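Local coordinates for nitrogenase molybdenum-iron protein alpha chain (Clostridium pasteurianum, PDB 4WES), which reduces dinitrogen to ammonia as part of the nitrogenase complex, together with the beta chain and the iron protein, at residues G23-K28 with I439-M444; I66-H71 with H135-G140. All coordinates share one frame; numbering follows the deposited sequence.

Overall arrangement
Contact 1 closes a long loop of the chain, joining residues 23-28 near the N-terminus to 439-444 far along the sequence. Contact 2, 66-71 with 135-140, is nested inside that loop. The two belong to different sheets. Contact 1 pairs the antiparallel strand 25-27 with 439-441 at the border of a mixed sheet. Contact 2 pairs the neighbouring parallel strands 69-74 and 138-143 in the interior of a parallel sheet. Their centres are about 40 Å apart on opposite sides of the chain's centre, and their nearest atoms are about 27 Å apart. The N-terminal segment is thus tied to a late part of the chain, while contact 2 joins two inner strands of a separate parallel sheet.

Contact 1. Residues G23-K28 with I439-M444; sequences GHIVIK and ILIDDM
His24 and Asp442 meet through both side chain and backbone. His24 ND1 donates to Asp442 OD2 at 2.8 Å, in the ring plane and on the anti lone pair of the oxygen. Ring and carboxylate are nearly coplanar, 16° apart. Asp442 N returns a nearly straight bond to His24 O, so two bonds join these residues. The negative carboxylate may favour a protonated histidine. The other oxygen, Asp442 OD1, is bonded to Tyr375 OH.

Val26 and Leu440 form the hydrogen-bonded pair: Leu440 N donates to Val26 O at 2.8 Å, and Val26 N donates back to Leu440 O. Their side chains share one face, with Val26 CG2 4.0 Å from Leu440 CB. On the other face the isoleucines pack closely. Ile439 CD1 reaches Ile25 CG2 at 3.7 Å and also touches Ile27 CG1. Packing is looser at Ile441, whose CG2 is 4.1 Å from Ile25 CG1. Ile27 is the partly exposed member of this group.

Within this chain, 25-27 is an antiparallel edge strand near the N-terminus, added to an otherwise parallel set in which 361-367 flanks 439-441. Helix 5-10 packs on Ile25, Ile27 and Ile441, whereas helix 430-433 packs on Val26 and Leu440.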
loop_
_atom_site.group_PDB
_atom_site.type_symbol
_atom_site.label_atom_id
_atom_site.label_comp_id
_atom_site.label_asym_id
_atom_site.label_seq_id
_atom_site.Cartn_x
_atom_site.Cartn_y
_atom_site.Cartn_z
ATOM N N GLY A 23 -32.537 -35.738 19.535
ATOM C CA GLY A 23 -33.195 -34.886 20.503
ATOM C C GLY A 23 -32.829 -33.422 20.432
ATOM O O GLY A 23 -33.536 -32.575 20.979
ATOM N N HIS A 24 -31.719 -33.096 19.762
ATOM C CA HIS A 24 -31.227 -31.720 19.614
ATOM C C HIS A 24 -31.862 -30.974 18.437
ATOM O O HIS A 24 -31.521 -29.814 18.198
ATOM C CB HIS A 24 -29.714 -31.742 19.459
ATOM C CG HIS A 24 -29.001 -32.241 20.667
ATOM N ND1 HIS A 24 -28.370 -31.407 21.580
ATOM C CD2 HIS A 24 -28.835 -33.498 21.132
ATOM C CE1 HIS A 24 -27.857 -32.138 22.554
ATOM N NE2 HIS A 24 -28.112 -33.413 22.295
ATOM N N ILE A 25 -32.732 -31.652 17.696
ATOM C CA ILE A 25 -33.329 -31.075 16.488
ATOM C C ILE A 25 -34.834 -31.232 16.646
ATOM O O ILE A 25 -35.310 -32.345 16.817
ATOM C CB ILE A 25 -32.843 -31.807 15.221
ATOM C CG1 ILE A 25 -31.343 -31.734 15.112
ATOM C CG2 ILE A 25 -33.496 -31.195 13.986
ATOM C CD1 ILE A 25 -30.768 -32.728 14.133
ATOM N N VAL A 26 -35.570 -30.132 16.592
ATOM C CA VAL A 26 -37.007 -30.197 16.711
ATOM C C VAL A 26 -37.655 -29.256 15.730
ATOM O O VAL A 26 -37.111 -28.199 15.394
ATOM C CB VAL A 26 -37.529 -29.924 18.148
ATOM C CG1 VAL A 26 -37.064 -30.991 19.129
ATOM C CG2 VAL A 26 -37.130 -28.540 18.635
ATOM N N ILE A 27 -38.830 -29.657 15.251
ATOM C CA ILE A 27 -39.621 -28.837 14.339
ATOM C C ILE A 27 -40.850 -28.310 15.089
ATOM O O ILE A 27 -41.606 -29.085 15.668
ATOM C CB ILE A 27 -40.008 -29.623 13.058
ATOM C CG1 ILE A 27 -38.734 -30.030 12.262
ATOM C CG2 ILE A 27 -40.947 -28.801 12.189
ATOM C CD1 ILE A 27 -38.964 -31.002 11.106
ATOM N N LYS A 28 -41.045 -26.991 15.089
ATOM C CA LYS A 28 -42.213 -26.369 15.680
ATOM C C LYS A 28 -43.344 -26.463 14.670
ATOM O O LYS A 28 -43.157 -26.073 13.526
ATOM C CB LYS A 28 -41.930 -24.884 15.977
ATOM C CG LYS A 28 -43.122 -24.122 16.514
ATOM C CD LYS A 28 -42.788 -22.711 16.937
ATOM C CE LYS A 28 -44.027 -22.032 17.500
ATOM N NZ LYS A 28 -43.800 -20.692 18.086
ATOM N N ILE A 439 -37.470 -24.961 12.176
ATOM C CA ILE A 439 -36.656 -25.961 12.810
ATOM C C ILE A 439 -35.620 -25.334 13.726
ATOM O O ILE A 439 -35.044 -24.294 13.415
ATOM C CB ILE A 439 -36.005 -26.889 11.754
ATOM C CG1 ILE A 439 -35.352 -28.155 12.340
ATOM C CG2 ILE A 439 -35.062 -26.130 10.844
ATOM C CD1 ILE A 439 -35.068 -29.198 11.287
ATOM N N LEU A 440 -35.396 -26.011 14.856
ATOM C CA LEU A 440 -34.382 -25.630 15.806
ATOM C C LEU A 440 -33.315 -26.709 15.833
ATOM O O LEU A 440 -33.633 -27.892 15.870
ATOM C CB LEU A 440 -35.003 -25.470 17.192
ATOM C CG LEU A 440 -35.952 -24.270 17.278
ATOM C CD1 LEU A 440 -37.379 -24.612 16.923
ATOM C CD2 LEU A 440 -35.853 -23.497 18.582
ATOM N N ILE A 441 -32.044 -26.266 15.839
ATOM C CA ILE A 441 -30.916 -27.200 15.859
ATOM C C ILE A 441 -29.916 -26.759 16.938
ATOM O O ILE A 441 -29.215 -25.750 16.798
ATOM C CB ILE A 441 -30.182 -27.276 14.504
ATOM C CG1 ILE A 441 -31.152 -27.600 13.350
ATOM C CG2 ILE A 441 -29.076 -28.312 14.614
ATOM C CD1 ILE A 441 -30.505 -27.510 11.980
ATOM N N ASP A 442 -29.832 -27.530 18.004
ATOM C CA ASP A 442 -28.892 -27.283 19.088
ATOM C C ASP A 442 -27.536 -27.884 18.742
ATOM O O ASP A 442 -27.438 -29.023 18.286
ATOM C CB ASP A 442 -29.429 -27.867 20.393
ATOM C CG ASP A 442 -28.487 -27.696 21.547
ATOM O OD1 ASP A 442 -28.332 -26.528 21.973
ATOM O OD2 ASP A 442 -27.904 -28.705 21.990
ATOM N N ASP A 443 -26.468 -27.119 18.999
ATOM C CA ASP A 443 -25.102 -27.546 18.684
ATOM C C ASP A 443 -25.028 -28.007 17.223
ATOM O O ASP A 443 -24.483 -29.063 16.896
ATOM C CB ASP A 443 -24.609 -28.620 19.663
ATOM C CG ASP A 443 -23.086 -28.819 19.678
ATOM O OD1 ASP A 443 -22.321 -28.066 19.039
ATOM O OD2 ASP A 443 -22.660 -29.818 20.347
ATOM N N MET A 444 -25.551 -27.194 16.330
ATOM C CA MET A 444 -25.491 -27.468 14.884
ATOM C C MET A 444 -24.072 -27.660 14.437
ATOM O O MET A 444 -23.207 -26.802 14.690
ATOM C CB MET A 444 -26.087 -26.279 14.123
ATOM C CG MET A 444 -26.188 -26.548 12.636
ATOM S SD MET A 444 -26.627 -25.085 11.655
ATOM C CE MET A 444 -25.149 -24.133 11.783
#

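Contact 2. Residues I66-H71 with H135-G140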
loop_
_atom_site.group_PDB
_atom_site.type_symbol
_atom_site.label_atom_id
_atom_site.label_comp_id
_atom_site.label_asym_id
_atom_site.label_seq_id
_atom_site.Cartn_x
_atom_site.Cartn_y
_atom_site.Cartn_z
ATOM N N ILE A 66 -14.315 -5.847 31.615
ATOM C CA ILE A 66 -14.074 -4.901 32.728
ATOM C C ILE A 66 -12.704 -4.269 32.504
ATOM O O ILE A 66 -11.669 -4.914 32.648
ATOM C CB ILE A 66 -14.184 -5.576 34.100
ATOM C CG1 ILE A 66 -15.548 -6.226 34.279
ATOM C CG2 ILE A 66 -13.930 -4.523 35.201
ATOM C CD1 ILE A 66 -15.723 -6.982 35.580
ATOM N N LYS A 67 -12.692 -2.986 32.139
ATOM C CA LYS A 67 -11.558 -2.394 31.450
ATOM C C LYS A 67 -10.436 -1.927 32.343
ATOM O O LYS A 67 -9.340 -1.678 31.861
ATOM C CB LYS A 67 -12.056 -1.227 30.595
ATOM C CG LYS A 67 -12.601 -0.060 31.418
ATOM C CD LYS A 67 -13.455 0.893 30.626
ATOM C CE LYS A 67 -14.153 1.864 31.535
ATOM N NZ LYS A 67 -14.996 2.815 30.779
ATOM N N ASP A 68 -10.716 -1.739 33.645
ATOM C CA ASP A 68 -9.685 -1.245 34.583
ATOM C C ASP A 68 -9.269 -2.332 35.567
ATOM O O ASP A 68 -8.589 -2.044 36.571
ATOM C CB ASP A 68 -10.118 0.037 35.288
ATOM C CG ASP A 68 -11.380 -0.114 36.107
ATOM O OD1 ASP A 68 -12.036 -1.164 36.068
ATOM O OD2 ASP A 68 -11.696 0.872 36.776
ATOM N N MET A 69 -9.607 -3.578 35.237
ATOM C CA MET A 69 -9.111 -4.761 35.910
ATOM C C MET A 69 -8.081 -5.437 35.026
ATOM O O MET A 69 -8.340 -5.582 33.830
ATOM C CB MET A 69 -10.326 -5.657 36.221
ATOM C CG MET A 69 -10.117 -6.996 36.872
ATOM S SD MET A 69 -11.729 -7.601 37.423
ATOM C CE MET A 69 -11.176 -9.243 37.951
ATOM N N VAL A 70 -6.930 -5.826 35.583
ATOM C CA VAL A 70 -5.941 -6.595 34.805
ATOM C C VAL A 70 -6.309 -8.072 34.876
ATOM O O VAL A 70 -6.364 -8.650 35.938
ATOM C CB VAL A 70 -4.501 -6.334 35.302
ATOM C CG1 VAL A 70 -3.535 -7.368 34.730
ATOM C CG2 VAL A 70 -4.071 -4.938 34.941
ATOM N N HIS A 71 -6.595 -8.657 33.702
ATOM C CA HIS A 71 -7.019 -10.045 33.617
ATOM C C HIS A 71 -5.853 -10.934 33.207
ATOM O O HIS A 71 -5.378 -10.855 32.089
ATOM C CB HIS A 71 -8.159 -10.183 32.591
ATOM C CG HIS A 71 -9.321 -9.302 32.893
ATOM N ND1 HIS A 71 -10.220 -9.557 33.896
ATOM C CD2 HIS A 71 -9.709 -8.158 32.293
ATOM C CE1 HIS A 71 -11.111 -8.578 33.908
ATOM N NE2 HIS A 71 -10.834 -7.738 32.931
ATOM N N HIS A 135 -1.049 -0.741 38.599
ATOM C CA HIS A 135 -1.924 -0.297 39.697
ATOM C C HIS A 135 -3.396 -0.291 39.280
ATOM O O HIS A 135 -4.073 0.759 39.367
ATOM C CB HIS A 135 -1.494 1.069 40.258
ATOM C CG HIS A 135 -0.153 1.000 40.891
ATOM N ND1 HIS A 135 1.011 1.230 40.193
ATOM C CD2 HIS A 135 0.220 0.658 42.145
ATOM C CE1 HIS A 135 2.044 1.048 40.992
ATOM N NE2 HIS A 135 1.592 0.703 42.187
ATOM N N PRO A 136 -3.933 -1.442 38.893
ATOM C CA PRO A 136 -5.316 -1.476 38.448
ATOM C C PRO A 136 -6.320 -1.454 39.625
ATOM O O PRO A 136 -5.925 -1.539 40.792
ATOM C CB PRO A 136 -5.376 -2.812 37.709
ATOM C CG PRO A 136 -4.468 -3.669 38.558
ATOM C CD PRO A 136 -3.317 -2.776 38.915
ATOM N N ALA A 137 -7.606 -1.416 39.304
ATOM C CA ALA A 137 -8.642 -1.471 40.320
ATOM C C ALA A 137 -8.680 -2.830 41.014
ATOM O O ALA A 137 -9.052 -2.953 42.176
ATOM C CB ALA A 137 -9.979 -1.154 39.699
ATOM N N ALA A 138 -8.342 -3.869 40.251
ATOM C CA ALA A 138 -8.400 -5.276 40.684
ATOM C C ALA A 138 -7.614 -6.084 39.684
ATOM O O ALA A 138 -7.338 -5.611 38.577
ATOM C CB ALA A 138 -9.824 -5.774 40.790
ATOM N N ILE A 139 -7.292 -7.297 40.078
ATOM C CA ILE A 139 -6.651 -8.286 39.205
ATOM C C ILE A 139 -7.497 -9.526 39.186
ATOM O O ILE A 139 -8.012 -9.955 40.225
ATOM C CB ILE A 139 -5.212 -8.577 39.682
ATOM C CG1 ILE A 139 -4.362 -7.304 39.531
ATOM C CG2 ILE A 139 -4.605 -9.778 38.940
ATOM C CD1 ILE A 139 -2.986 -7.367 40.166
ATOM N N GLY A 140 -7.694 -10.102 37.993
ATOM C CA GLY A 140 -8.307 -11.415 37.868
ATOM C C GLY A 140 -7.269 -12.446 37.468
ATOM O O GLY A 140 -6.333 -12.140 36.730
#
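Val70 bonds to 135-140 through both its backbone polar atoms, as expected for parallel strands. Val70 N donates to Ala138 O at 3.0 Å, and Gly140 N donates to Val70 O at 2.8 Å. These two bonds bracket Ile139, whose CG2 lies 3.7 Å from Val70 O. Ala137 N also donates to Asp68 O.

The side chain of Val70 crosses that of Pro136, and Val70 CG2 touches Pro136 CB at 3.7 Å. On the other face the extended Met69 chain runs over the second strand. Met69 CG lies anti to the backbone N (chi1 177°), 4.1 Å from Ala138 CB. The methyl Met69 CE lies against the backbone of Gly140, 3.6 Å from both Gly140 N and Gly140 CA.

Further out, a type I turn from Ile66 to Met69 leads into the first strand. His71 NE2 closes back on Ile66 O at 3.0 Å, with the oxygen 16° out of the ring plane. His71 ND1 is bonded to Tyr142 OH, so both ring nitrogens are held. Asp68 OD1 accepts from Tyr246 N.

The pair forms the two inner strands of a parallel sheet with helices on both faces, flanked by strands 106-107 and 169-172. Helix 120-134 packs on Val70 and Ile139. Helices 54-63 and 246-250 both touch Met69 on the other face.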